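Local coordinates for protein rhamnosidase B (Bacillus sp., PDB 2OKX) that hydrolyses terminal alpha-L-rhamnose residues from glycosides, as a glycoside hydrolase family 78 alpha-L-rhamnosidase, at residues 886-892 with 934-940; 927-933 with 949-955; 641-645 with 881-886; 923-927 with 942-948; 895-901 with 915-919. All coordinates share one frame. Numbering follows the deposited sequence.

Interaction 1 of 5, residues 886-892 with 934-940; sequences WRTVDIA and DIEVNVT
On the inward face of two short parallel strands, 888-891 and 936-939, V889 fits between I935 and V937: its CG1 lies 3.8 Å from I935 CG2 and 3.6 Å from V937 CG2. I891 (chi1 and chi2 both m) continues the row, with CG1 3.7 Å from V937 CG1. The axes approach to 4.7 Å at 19°, in the register T888-E936, V889-V937, D890-N938 and I891-V939. Backbone hydrogen bonds alternate: E936 N to R887 O (3.2 Å), V889 N to E936 O (2.7 Å), N938 N to V889 O (2.9 Å), I891 N to N938 O (2.7 Å) and T940 N to I891 O (2.9 Å). On the outward face, N938 ND2 donates to D890 OD2 at 2.9 Å. A water links R887 O (2.7 Å) and D934 O (3.1 Å) at the start of the pairing. Strand 888-891, antiparallel to 879-881, centres a small C-terminal-domain sheet packed face to face on a larger one, I891 and V939 meeting I929 of strand 924-932.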
# COMPACT_ATOMS: atom_id res chain seq x y z
N TRP A 886 -23.63 10.74 17.67
CA TRP A 886 -24.92 10.25 17.19
C TRP A 886 -26.01 10.26 18.25
O TRP A 886 -26.89 9.40 18.26
CB TRP A 886 -24.77 8.83 16.62
CG TRP A 886 -23.90 8.77 15.40
CD1 TRP A 886 -22.54 8.91 15.35
CD2 TRP A 886 -24.33 8.60 14.04
NE1 TRP A 886 -22.10 8.84 14.05
CE2 TRP A 886 -23.17 8.65 13.22
CE3 TRP A 886 -25.57 8.41 13.42
CZ2 TRP A 886 -23.22 8.52 11.83
CZ3 TRP A 886 -25.63 8.27 12.03
CH2 TRP A 886 -24.45 8.33 11.25
N ARG A 887 -25.96 11.25 19.15
CA ARG A 887 -26.98 11.36 20.19
C ARG A 887 -28.33 11.66 19.54
O ARG A 887 -29.38 11.39 20.11
CB ARG A 887 -26.59 12.45 21.20
CG ARG A 887 -25.40 12.06 22.08
CD ARG A 887 -25.11 13.13 23.14
NE ARG A 887 -23.98 12.79 24.00
CZ ARG A 887 -22.70 12.86 23.64
NH1 ARG A 887 -21.75 12.53 24.51
NH2 ARG A 887 -22.36 13.26 22.43
N THR A 888 -28.29 12.24 18.35
CA THR A 888 -29.51 12.49 17.59
C THR A 888 -29.17 12.11 16.14
O THR A 888 -28.01 12.15 15.74
CB THR A 888 -29.96 13.97 17.62
OG1 THR A 888 -29.19 14.74 16.69
CG2 THR A 888 -29.80 14.56 19.01
N VAL A 889 -30.18 11.71 15.38
CA VAL A 889 -29.95 11.33 14.00
C VAL A 889 -31.00 11.98 13.12
O VAL A 889 -32.17 12.07 13.48
CB VAL A 889 -30.01 9.79 13.83
CG1 VAL A 889 -31.33 9.25 14.36
CG2 VAL A 889 -29.82 9.41 12.37
N ASP A 890 -30.56 12.47 11.97
CA ASP A 890 -31.45 13.10 11.02
C ASP A 890 -31.75 12.10 9.90
O ASP A 890 -30.82 11.60 9.26
CB ASP A 890 -30.80 14.35 10.42
CG ASP A 890 -30.54 15.42 11.46
OD1 ASP A 890 -29.79 16.37 11.15
OD2 ASP A 890 -31.09 15.32 12.57
N ILE A 891 -33.03 11.81 9.70
CA ILE A 891 -33.43 10.89 8.64
C ILE A 891 -34.13 11.73 7.57
O ILE A 891 -35.23 12.25 7.79
CB ILE A 891 -34.41 9.82 9.16
CG1 ILE A 891 -33.78 9.05 10.33
CG2 ILE A 891 -34.78 8.85 8.03
CD1 ILE A 891 -32.48 8.34 10.00
N ALA A 892 -33.48 11.87 6.42
CA ALA A 892 -34.03 12.66 5.32
C ALA A 892 -33.72 12.00 3.99
O ALA A 892 -32.75 12.36 3.32
CB ALA A 892 -33.45 14.07 5.36
N ASP A 934 -32.64 5.79 23.31
CA ASP A 934 -32.07 7.04 23.78
C ASP A 934 -31.56 7.98 22.68
O ASP A 934 -30.97 9.01 22.96
CB ASP A 934 -30.95 6.76 24.78
CG ASP A 934 -29.87 5.87 24.19
OD1 ASP A 934 -30.22 4.81 23.63
OD2 ASP A 934 -28.68 6.24 24.30
N ILE A 935 -31.80 7.61 21.43
CA ILE A 935 -31.36 8.46 20.33
C ILE A 935 -32.54 9.22 19.75
O ILE A 935 -33.56 8.63 19.41
CB ILE A 935 -30.68 7.61 19.23
CG1 ILE A 935 -29.38 7.02 19.79
CG2 ILE A 935 -30.40 8.47 18.00
CD1 ILE A 935 -28.65 6.10 18.83
N GLU A 936 -32.41 10.55 19.68
CA GLU A 936 -33.47 11.38 19.13
C GLU A 936 -33.42 11.30 17.61
O GLU A 936 -32.36 11.44 17.00
CB GLU A 936 -33.29 12.83 19.61
CG GLU A 936 -34.13 13.86 18.85
CD GLU A 936 -34.04 15.25 19.47
OE1 GLU A 936 -34.25 16.24 18.74
OE2 GLU A 936 -33.77 15.36 20.68
N VAL A 937 -34.58 11.06 17.00
CA VAL A 937 -34.67 10.95 15.54
C VAL A 937 -35.51 12.07 14.93
O VAL A 937 -36.66 12.26 15.31
CB VAL A 937 -35.31 9.61 15.14
CG1 VAL A 937 -35.37 9.49 13.61
CG2 VAL A 937 -34.53 8.45 15.74
N ASN A 938 -34.92 12.81 13.99
CA ASN A 938 -35.63 13.88 13.31
C ASN A 938 -35.94 13.36 11.90
O ASN A 938 -35.02 13.02 11.15
CB ASN A 938 -34.74 15.12 13.22
CG ASN A 938 -34.26 15.58 14.58
OD1 ASN A 938 -35.07 15.86 15.48
ND2 ASN A 938 -32.95 15.66 14.75
N VAL A 939 -37.22 13.30 11.55
CA VAL A 939 -37.62 12.78 10.24
C VAL A 939 -38.15 13.84 9.28
O VAL A 939 -39.03 14.62 9.63
CB VAL A 939 -38.72 11.70 10.38
CG1 VAL A 939 -39.03 11.09 9.01
CG2 VAL A 939 -38.28 10.64 11.37
N THR A 940 -37.62 13.84 8.05
CA THR A 940 -38.05 14.78 7.03
C THR A 940 -38.27 14.05 5.71
O THR A 940 -37.31 13.59 5.09
CB THR A 940 -37.00 15.89 6.77
OG1 THR A 940 -36.67 16.55 7.99
CG2 THR A 940 -37.55 16.92 5.79
O HOH W 1 -30.58 12.08 22.43

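Interaction 2 of 5, residues 927-933 with 949-955; sequences LRIEAPE and VTQVKYM. With CA (calcium ion), chain D.
Strands 927-932 and 949-954 run parallel, their axes 4.6 Å apart at closest and inclined by 11°, pairing L927-V949, R928-T950, I929-Q951, E930-V952, A931-K953 and P932-Y954. Hydrogen bonds zigzag: T950 N to L927 O (2.7 Å), I929 N to T950 O (2.8 Å), V952 N to I929 O (2.7 Å), A931 N to V952 O (3.1 Å), Y954 N to A931 O (3.1 Å) and E933 N to Y954 O (2.8 Å). This is the parallel edge of an otherwise antiparallel five-stranded sheet in the C-terminal domain; strand 936-939 of a second sheet packs on the L927/I929 face. K953 (chi1 m, chi2 and chi3 t, chi4 m) brings NZ to E933 O (2.7 Å) and to a water (2.8 Å) held by P932 O (2.6 Å), while K953 O binds calcium at 2.4 Å. Y954 (chi1 p) lays a ring face over P932 CA, and its OH is hydrogen-bonded to H912 N. V952 CG2 lies over one face of the R928 guanidinium, 3.9 Å from NH2.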
# COMPACT_ATOMS: atom_id res chain seq x y z
N LEU A 927 -42.05 4.44 5.22
CA LEU A 927 -40.71 4.51 5.79
C LEU A 927 -40.65 3.91 7.19
O LEU A 927 -41.50 4.19 8.02
CB LEU A 927 -40.26 5.98 5.85
CG LEU A 927 -39.03 6.37 6.68
CD1 LEU A 927 -37.78 5.82 6.02
CD2 LEU A 927 -38.93 7.89 6.79
N ARG A 928 -39.63 3.08 7.43
CA ARG A 928 -39.44 2.44 8.73
C ARG A 928 -38.05 2.83 9.25
O ARG A 928 -37.06 2.82 8.50
CB ARG A 928 -39.53 0.92 8.60
CG ARG A 928 -39.36 0.15 9.90
CD ARG A 928 -39.16 -1.34 9.63
NE ARG A 928 -39.03 -2.13 10.86
CZ ARG A 928 -40.05 -2.50 11.63
NH1 ARG A 928 -41.29 -2.15 11.32
NH2 ARG A 928 -39.83 -3.23 12.72
N ILE A 929 -37.99 3.19 10.53
CA ILE A 929 -36.75 3.59 11.17
C ILE A 929 -36.63 2.82 12.49
O ILE A 929 -37.58 2.77 13.27
CB ILE A 929 -36.76 5.10 11.51
CG1 ILE A 929 -36.90 5.92 10.22
CG2 ILE A 929 -35.49 5.49 12.26
CD1 ILE A 929 -37.28 7.37 10.47
N GLU A 930 -35.48 2.22 12.73
CA GLU A 930 -35.26 1.49 13.97
C GLU A 930 -33.95 1.97 14.57
O GLU A 930 -32.93 2.03 13.89
CB GLU A 930 -35.21 -0.02 13.69
CG GLU A 930 -35.31 -0.87 14.94
CD GLU A 930 -35.70 -2.31 14.65
OE1 GLU A 930 -36.00 -3.05 15.61
OE2 GLU A 930 -35.70 -2.70 13.45
N ALA A 931 -33.99 2.34 15.84
CA ALA A 931 -32.79 2.83 16.51
C ALA A 931 -32.93 2.69 18.02
O ALA A 931 -34.02 2.47 18.53
CB ALA A 931 -32.57 4.29 16.15
N PRO A 932 -31.80 2.79 18.76
CA PRO A 932 -31.83 2.67 20.22
C PRO A 932 -32.73 3.76 20.79
O PRO A 932 -32.75 4.88 20.29
CB PRO A 932 -30.36 2.85 20.60
CG PRO A 932 -29.64 2.24 19.43
CD PRO A 932 -30.41 2.82 18.26
N GLU A 933 -33.48 3.43 21.84
CA GLU A 933 -34.43 4.35 22.46
C GLU A 933 -33.90 5.71 22.91
O GLU A 933 -34.65 6.69 22.89
CB GLU A 933 -35.11 3.67 23.65
CG GLU A 933 -34.13 3.20 24.72
CD GLU A 933 -34.81 2.44 25.85
OE1 GLU A 933 -34.08 1.85 26.67
OE2 GLU A 933 -36.06 2.43 25.91
N VAL A 949 -44.73 6.83 8.34
CA VAL A 949 -43.46 6.57 9.00
C VAL A 949 -43.63 5.72 10.25
O VAL A 949 -44.40 6.08 11.14
CB VAL A 949 -42.76 7.89 9.40
CG1 VAL A 949 -41.40 7.60 10.02
CG2 VAL A 949 -42.60 8.79 8.18
N THR A 950 -42.93 4.60 10.30
CA THR A 950 -42.98 3.72 11.46
C THR A 950 -41.64 3.82 12.17
O THR A 950 -40.60 3.40 11.64
CB THR A 950 -43.22 2.25 11.05
OG1 THR A 950 -44.46 2.15 10.35
CG2 THR A 950 -43.26 1.35 12.28
N GLN A 951 -41.65 4.40 13.37
CA GLN A 951 -40.42 4.55 14.12
C GLN A 951 -40.41 3.57 15.29
O GLN A 951 -41.28 3.61 16.16
CB GLN A 951 -40.27 5.97 14.64
CG GLN A 951 -38.94 6.18 15.35
CD GLN A 951 -38.76 7.60 15.85
OE1 GLN A 951 -39.22 8.55 15.23
NE2 GLN A 951 -38.06 7.74 16.97
N VAL A 952 -39.40 2.70 15.29
CA VAL A 952 -39.24 1.69 16.32
C VAL A 952 -38.01 1.97 17.17
O VAL A 952 -36.93 2.25 16.65
CB VAL A 952 -39.09 0.30 15.68
CG1 VAL A 952 -38.91 -0.75 16.76
CG2 VAL A 952 -40.30 -0.03 14.81
N LYS A 953 -38.17 1.91 18.49
CA LYS A 953 -37.05 2.12 19.41
C LYS A 953 -36.80 0.84 20.18
O LYS A 953 -37.75 0.17 20.61
CB LYS A 953 -37.37 3.23 20.41
CG LYS A 953 -37.28 4.65 19.89
CD LYS A 953 -37.70 5.62 20.99
CE LYS A 953 -37.41 7.07 20.63
NZ LYS A 953 -35.94 7.37 20.59
N TYR A 954 -35.54 0.47 20.35
CA TYR A 954 -35.24 -0.73 21.12
C TYR A 954 -34.25 -0.38 22.23
O TYR A 954 -33.65 0.69 22.22
CB TYR A 954 -34.70 -1.86 20.23
CG TYR A 954 -33.40 -1.60 19.50
CD1 TYR A 954 -33.35 -0.75 18.39
CD2 TYR A 954 -32.22 -2.23 19.89
CE1 TYR A 954 -32.16 -0.55 17.68
CE2 TYR A 954 -31.03 -2.04 19.20
CZ TYR A 954 -31.00 -1.20 18.10
OH TYR A 954 -29.82 -1.01 17.43
N MET A 955 -34.12 -1.28 23.20
CA MET A 955 -33.24 -1.06 24.34
C MET A 955 -31.75 -1.06 24.01
O MET A 955 -31.29 -1.81 23.16
CB MET A 955 -33.51 -2.11 25.41
CG MET A 955 -34.87 -1.99 26.05
SD MET A 955 -35.12 -3.31 27.24
CE MET A 955 -33.82 -2.95 28.41
CA CA D . -39.85 -0.22 21.61
O HOH W 2 -44.35 2.72 7.75
O HOH W 3 -34.23 6.30 18.72

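Interaction 3 of 5, residues 641-645 with 881-886; sequences AAHTG and RGADGW
H643, with chi1 t and chi2 74°, leaves the last turn of helix 627-644 and swings its imidazole back to W886, whose chi1 is m and chi2 72°. H643 ND1 and W886 NE1 come within 2.9 Å, the ring planes at 84° and the imidazole and five-membered ring centroids 4.7 Å apart. R881 starts out extended (chi1 and chi2 t) and bends at chi3 (p), so that one face of its guanidinium covers A642 CB, 3.6 Å from NH1. A water bridges R881 NH2 (3.0 Å) and H643 ND1 (2.7 Å). The backbones meet where G885 N donates to A642 O at 2.8 Å, and G885 CA lies 3.2 Å from H643 O. G645 and G885 both have positive phi (72° and 68°); their CA atoms are 4.2 Å apart, and a CB on G645 would sit 3.3 Å from G885 N. This is an interdomain contact, a helix C-terminus of the six-hairpin glycosidase domain docked on a loop between strands of the C-terminal beta domain.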
# COMPACT_ATOMS: atom_id res chain seq x y z
N ALA A 641 -13.83 13.15 16.07
CA ALA A 641 -14.27 13.69 17.34
C ALA A 641 -15.79 13.86 17.36
O ALA A 641 -16.43 13.59 18.38
CB ALA A 641 -13.59 15.04 17.60
N ALA A 642 -16.35 14.30 16.24
CA ALA A 642 -17.80 14.49 16.15
C ALA A 642 -18.54 13.16 16.07
O ALA A 642 -19.63 13.00 16.63
CB ALA A 642 -18.13 15.35 14.94
N HIS A 643 -17.94 12.19 15.38
CA HIS A 643 -18.54 10.87 15.21
C HIS A 643 -18.68 10.16 16.55
O HIS A 643 -19.75 9.64 16.88
CB HIS A 643 -17.67 10.02 14.28
CG HIS A 643 -18.18 8.62 14.09
ND1 HIS A 643 -19.29 8.34 13.31
CD2 HIS A 643 -17.74 7.44 14.57
CE1 HIS A 643 -19.51 7.04 13.32
NE2 HIS A 643 -18.58 6.47 14.08
N THR A 644 -17.59 10.13 17.30
CA THR A 644 -17.56 9.46 18.59
C THR A 644 -18.00 10.32 19.77
O THR A 644 -18.43 9.79 20.79
CB THR A 644 -16.14 8.96 18.91
OG1 THR A 644 -15.26 10.09 19.03
CG2 THR A 644 -15.63 8.05 17.80
N GLY A 645 -17.89 11.63 19.62
CA GLY A 645 -18.25 12.52 20.71
C GLY A 645 -17.17 12.39 21.78
O GLY A 645 -17.41 12.68 22.95
N ARG A 881 -25.66 11.85 10.80
CA ARG A 881 -25.39 12.11 12.21
C ARG A 881 -26.01 13.48 12.52
O ARG A 881 -25.79 14.44 11.78
CB ARG A 881 -23.87 12.16 12.45
CG ARG A 881 -23.44 12.12 13.92
CD ARG A 881 -21.93 12.38 14.08
NE ARG A 881 -21.60 13.78 13.78
CZ ARG A 881 -21.04 14.20 12.65
NH1 ARG A 881 -20.79 15.49 12.47
NH2 ARG A 881 -20.72 13.33 11.69
N GLY A 882 -26.76 13.57 13.62
CA GLY A 882 -27.41 14.83 13.97
C GLY A 882 -26.78 15.62 15.10
O GLY A 882 -27.07 16.80 15.29
N ALA A 883 -25.94 14.96 15.89
CA ALA A 883 -25.24 15.58 17.01
C ALA A 883 -24.03 14.71 17.26
O ALA A 883 -23.99 13.56 16.83
CB ALA A 883 -26.12 15.62 18.26
N ASP A 884 -23.04 15.26 17.95
CA ASP A 884 -21.84 14.48 18.24
C ASP A 884 -22.19 13.17 18.92
O ASP A 884 -23.11 13.11 19.75
CB ASP A 884 -20.87 15.29 19.10
CG ASP A 884 -20.28 16.48 18.36
OD1 ASP A 884 -19.44 17.18 18.94
OD2 ASP A 884 -20.65 16.70 17.19
N GLY A 885 -21.46 12.12 18.56
CA GLY A 885 -21.70 10.81 19.14
C GLY A 885 -23.03 10.20 18.72
O GLY A 885 -23.49 9.25 19.34
N TRP A 886 -23.63 10.74 17.67
CA TRP A 886 -24.92 10.25 17.19
C TRP A 886 -26.01 10.26 18.25
O TRP A 886 -26.89 9.40 18.26
CB TRP A 886 -24.77 8.83 16.62
CG TRP A 886 -23.90 8.77 15.40
CD1 TRP A 886 -22.54 8.91 15.35
CD2 TRP A 886 -24.33 8.60 14.04
NE1 TRP A 886 -22.10 8.84 14.05
CE2 TRP A 886 -23.17 8.65 13.22
CE3 TRP A 886 -25.57 8.41 13.42
CZ2 TRP A 886 -23.22 8.52 11.83
CZ3 TRP A 886 -25.63 8.27 12.03
CH2 TRP A 886 -24.45 8.33 11.25
O HOH W 4 -19.95 10.43 11.73

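Interaction 4 of 5, residues 923-927 with 942-948; sequences GKLKL and PEGIEGE
Four main-chain hydrogen bonds satisfy the facing edges: E946 N to G923 O (3.0 Å), L925 N to E946 O (2.9 Å), E948 N to L925 O (2.9 Å) and L927 N to E948 O (2.8 Å). L925 thus uses both its N and O on strand 946-948, in parallel register K924-E946, L925-G947 and K926-E948; the short axes cross at -30°. A water lies 2.8 Å from both G923 O and G944 O. Before the strand, a type II turn closes through I945 N to P942 O (2.9 Å), with G944 at positive phi. G947 (phi 161°, psi -175°) has CA 3.0 Å from L925 O; a CB would collide there and with E946 O. L925 (m, t) covers the turn, CG 3.8 Å from I945 CG2 and CD1 4.0 Å from P942 CD. The segments begin the parallel pairing of strands 924-932 and 946-954; strand 912-921 flanks the former on its other side, where K926 is hydrogen-bonded to E918 through the backbone and L925 touches F919.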
# COMPACT_ATOMS: atom_id res chain seq x y z
N GLY A 923 -46.00 9.72 -5.29
CA GLY A 923 -45.74 10.74 -4.28
C GLY A 923 -45.96 10.31 -2.84
O GLY A 923 -46.02 11.16 -1.94
N LYS A 924 -46.07 9.01 -2.61
CA LYS A 924 -46.30 8.52 -1.26
C LYS A 924 -45.33 7.42 -0.84
O LYS A 924 -45.26 6.37 -1.48
CB LYS A 924 -47.74 8.03 -1.13
CG LYS A 924 -48.14 7.60 0.27
CD LYS A 924 -49.62 7.23 0.31
CE LYS A 924 -50.03 6.76 1.70
NZ LYS A 924 -51.49 6.49 1.78
N LEU A 925 -44.60 7.66 0.24
CA LEU A 925 -43.63 6.71 0.76
C LEU A 925 -44.08 5.99 2.01
O LEU A 925 -44.94 6.47 2.76
CB LEU A 925 -42.32 7.42 1.12
CG LEU A 925 -41.22 7.79 0.13
CD1 LEU A 925 -40.15 8.59 0.88
CD2 LEU A 925 -40.60 6.54 -0.48
N LYS A 926 -43.47 4.83 2.24
CA LYS A 926 -43.69 4.05 3.44
C LYS A 926 -42.24 4.05 3.96
O LYS A 926 -41.32 3.72 3.22
CB LYS A 926 -44.12 2.63 3.11
CG LYS A 926 -44.59 1.85 4.33
CD LYS A 926 -44.27 0.37 4.20
CE LYS A 926 -44.80 -0.24 2.92
NZ LYS A 926 -44.44 -1.68 2.81
N LEU A 927 -42.05 4.44 5.22
CA LEU A 927 -40.71 4.51 5.79
C LEU A 927 -40.65 3.91 7.19
O LEU A 927 -41.50 4.19 8.02
CB LEU A 927 -40.26 5.98 5.85
CG LEU A 927 -39.03 6.37 6.68
CD1 LEU A 927 -37.78 5.82 6.02
CD2 LEU A 927 -38.93 7.89 6.79
N PRO A 942 -38.86 13.72 1.76
CA PRO A 942 -38.39 14.57 0.66
C PRO A 942 -39.46 15.50 0.09
O PRO A 942 -40.66 15.26 0.25
CB PRO A 942 -37.86 13.56 -0.36
CG PRO A 942 -38.69 12.35 -0.11
CD PRO A 942 -38.75 12.30 1.40
N GLU A 943 -39.02 16.56 -0.57
CA GLU A 943 -39.90 17.57 -1.15
C GLU A 943 -41.16 17.04 -1.82
O GLU A 943 -41.09 16.21 -2.72
CB GLU A 943 -39.12 18.45 -2.14
CG GLU A 943 -39.96 19.51 -2.85
CD GLU A 943 -39.12 20.49 -3.65
OE1 GLU A 943 -38.07 20.08 -4.18
OE2 GLU A 943 -39.51 21.68 -3.77
N GLY A 944 -42.30 17.54 -1.35
CA GLY A 944 -43.59 17.15 -1.91
C GLY A 944 -44.05 15.72 -1.72
O GLY A 944 -45.06 15.31 -2.29
N ILE A 945 -43.33 14.95 -0.91
CA ILE A 945 -43.69 13.56 -0.68
C ILE A 945 -44.40 13.37 0.66
O ILE A 945 -43.99 13.93 1.67
CB ILE A 945 -42.41 12.67 -0.71
CG1 ILE A 945 -41.70 12.82 -2.06
CG2 ILE A 945 -42.77 11.21 -0.48
CD1 ILE A 945 -42.54 12.38 -3.24
N GLU A 946 -45.47 12.59 0.64
CA GLU A 946 -46.22 12.32 1.86
C GLU A 946 -45.98 10.85 2.19
O GLU A 946 -45.27 10.17 1.44
CB GLU A 946 -47.72 12.59 1.64
CG GLU A 946 -48.42 11.63 0.69
CD GLU A 946 -49.72 12.20 0.14
OE1 GLU A 946 -50.33 13.04 0.84
OE2 GLU A 946 -50.13 11.81 -0.97
N GLY A 947 -46.52 10.36 3.29
CA GLY A 947 -46.29 8.96 3.59
C GLY A 947 -46.53 8.51 5.02
O GLY A 947 -46.99 9.28 5.86
N GLU A 948 -46.21 7.25 5.27
CA GLU A 948 -46.38 6.63 6.57
C GLU A 948 -45.02 6.28 7.17
O GLU A 948 -44.26 5.53 6.58
CB GLU A 948 -47.22 5.36 6.42
CG GLU A 948 -47.58 4.70 7.72
CD GLU A 948 -48.67 5.45 8.47
OE1 GLU A 948 -48.89 5.12 9.66
OE2 GLU A 948 -49.31 6.34 7.89
O HOH W 5 -47.25 13.69 -1.90

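Interaction 5 of 5, residues 895-901 with 915-919; sequences PCDLTWA and VSWEF
The backbone hydrogen bonds are those of an antiparallel hairpin. A901 and W917 form a hydrogen-bonded pair, A901 N to W917 O at 3.0 Å and W917 N to A901 O at 2.9 Å; W900 and E918 are the adjacent non-hydrogen-bonded pair, their CA atoms 3.9 Å apart; F919 N then donates to T899 O at 2.9 Å. Ahead of the strand, a type II' turn from P895 to L898 is closed by L898 N to P895 O (2.8 Å), with C896 at phi 55° and psi -122°. CH-pi contacts sandwich the W917 indole, which chi1 p and chi2 -108° fold across 895-901: A901 CB stands 3.6 Å from the centroid of its six-membered ring on one face, P895 CG 3.9 Å from it on the other. Further apolar contacts are L898 CB to W917 CH2 (4.2 Å) and P895 CB to F919 CE1 (3.6 Å), at that ring's edge. W917 NE1 is satisfied by L877 O. The hairpin of strands 900-906 and 912-921 lies inside the five-stranded sheet, strand 538-541 flanking the first and strand 924-932 the second, while the turn abuts helix 817-833, with D897 salt-bridged to R825.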
# COMPACT_ATOMS: atom_id res chain seq x y z
N PRO A 895 -34.86 9.74 -2.46
CA PRO A 895 -35.06 8.63 -3.39
C PRO A 895 -34.64 8.86 -4.83
O PRO A 895 -34.30 7.92 -5.54
CB PRO A 895 -36.56 8.36 -3.28
CG PRO A 895 -36.89 8.80 -1.87
CD PRO A 895 -36.12 10.08 -1.77
N CYS A 896 -34.67 10.12 -5.27
CA CYS A 896 -34.32 10.44 -6.65
C CYS A 896 -35.21 9.57 -7.54
O CYS A 896 -36.43 9.65 -7.44
CB CYS A 896 -32.84 10.14 -6.91
SG CYS A 896 -31.73 11.10 -5.87
N ASP A 897 -34.61 8.74 -8.39
CA ASP A 897 -35.41 7.89 -9.27
C ASP A 897 -35.57 6.45 -8.79
O ASP A 897 -35.99 5.59 -9.56
CB ASP A 897 -34.84 7.90 -10.69
CG ASP A 897 -33.36 7.52 -10.74
OD1 ASP A 897 -32.77 7.62 -11.84
OD2 ASP A 897 -32.79 7.12 -9.70
N LEU A 898 -35.24 6.20 -7.53
CA LEU A 898 -35.35 4.85 -6.97
C LEU A 898 -36.77 4.58 -6.46
O LEU A 898 -37.48 5.51 -6.06
CB LEU A 898 -34.36 4.70 -5.81
CG LEU A 898 -32.89 4.98 -6.14
CD1 LEU A 898 -32.04 4.85 -4.88
CD2 LEU A 898 -32.40 4.00 -7.22
N THR A 899 -37.18 3.31 -6.46
CA THR A 899 -38.52 2.97 -5.98
C THR A 899 -38.48 2.49 -4.53
O THR A 899 -39.48 2.55 -3.82
CB THR A 899 -39.19 1.90 -6.86
OG1 THR A 899 -38.35 0.75 -6.96
CG2 THR A 899 -39.45 2.46 -8.25
N TRP A 900 -37.31 2.03 -4.10
CA TRP A 900 -37.13 1.57 -2.72
C TRP A 900 -35.65 1.50 -2.37
O TRP A 900 -34.79 1.48 -3.25
CB TRP A 900 -37.77 0.19 -2.48
CG TRP A 900 -37.20 -0.94 -3.31
CD1 TRP A 900 -37.63 -1.37 -4.53
CD2 TRP A 900 -36.07 -1.76 -2.98
NE1 TRP A 900 -36.85 -2.40 -4.98
CE2 TRP A 900 -35.88 -2.66 -4.05
CE3 TRP A 900 -35.20 -1.83 -1.88
CZ2 TRP A 900 -34.85 -3.62 -4.07
CZ3 TRP A 900 -34.17 -2.78 -1.89
CH2 TRP A 900 -34.01 -3.66 -2.98
N ALA A 901 -35.36 1.49 -1.08
CA ALA A 901 -33.99 1.39 -0.58
C ALA A 901 -34.05 1.03 0.89
O ALA A 901 -35.05 1.29 1.57
CB ALA A 901 -33.26 2.71 -0.77
N VAL A 915 -32.92 1.74 8.37
CA VAL A 915 -33.93 2.50 7.64
C VAL A 915 -34.34 1.79 6.35
O VAL A 915 -33.51 1.24 5.64
CB VAL A 915 -33.40 3.90 7.25
CG1 VAL A 915 -34.37 4.59 6.31
CG2 VAL A 915 -33.19 4.74 8.51
N SER A 916 -35.64 1.80 6.07
CA SER A 916 -36.13 1.20 4.84
C SER A 916 -37.28 2.05 4.34
O SER A 916 -38.07 2.58 5.14
CB SER A 916 -36.60 -0.23 5.06
OG SER A 916 -37.80 -0.26 5.82
N TRP A 917 -37.38 2.22 3.03
CA TRP A 917 -38.48 2.97 2.46
C TRP A 917 -38.78 2.51 1.04
O TRP A 917 -37.93 1.92 0.38
CB TRP A 917 -38.21 4.50 2.47
CG TRP A 917 -36.87 4.98 1.97
CD1 TRP A 917 -35.84 5.47 2.72
CD2 TRP A 917 -36.45 5.09 0.60
NE1 TRP A 917 -34.81 5.89 1.91
CE2 TRP A 917 -35.16 5.67 0.60
CE3 TRP A 917 -37.04 4.76 -0.63
CZ2 TRP A 917 -34.45 5.92 -0.58
CZ3 TRP A 917 -36.33 5.01 -1.81
CH2 TRP A 917 -35.05 5.58 -1.77
N GLU A 918 -40.00 2.77 0.61
CA GLU A 918 -40.42 2.41 -0.74
C GLU A 918 -41.66 3.20 -1.09
O GLU A 918 -42.45 3.55 -0.21
CB GLU A 918 -40.71 0.91 -0.82
CG GLU A 918 -42.01 0.48 -0.19
CD GLU A 918 -42.21 -1.02 -0.28
OE1 GLU A 918 -41.53 -1.76 0.46
OE2 GLU A 918 -43.04 -1.47 -1.10
N PHE A 919 -41.83 3.52 -2.37
CA PHE A 919 -43.02 4.25 -2.79
C PHE A 919 -44.16 3.24 -2.90
O PHE A 919 -44.03 2.23 -3.58
CB PHE A 919 -42.80 4.93 -4.15
CG PHE A 919 -42.00 6.19 -4.06
CD1 PHE A 919 -40.62 6.18 -4.25
CD2 PHE A 919 -42.63 7.40 -3.77
CE1 PHE A 919 -39.88 7.35 -4.14
CE2 PHE A 919 -41.89 8.58 -3.66
CZ PHE A 919 -40.51 8.55 -3.84

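Overall arrangement
Interactions 2 and 4 are successive parts of one parallel pairing, strands 924-932 and 946-954, sharing L927; interaction 5 lies in the same five-stranded sheet, its strand 912-921 bonded to 924-932. Interaction 1 belongs to the smaller three-stranded sheet packed against it: I891 and V939 meet I929, and I891 reaches V915. The two sheets thus enclose an apolar layer, whereas the outer faces of interactions 1, 2 and 4 carry mostly polar and charged groups. Interaction 5 has the most aromatic chemistry, with W917 buried; interaction 4 is more exposed and largely main-chain. Only interaction 3, joined to interaction 1 through W886, has one of its two segments in the six-hairpin glycosidase domain.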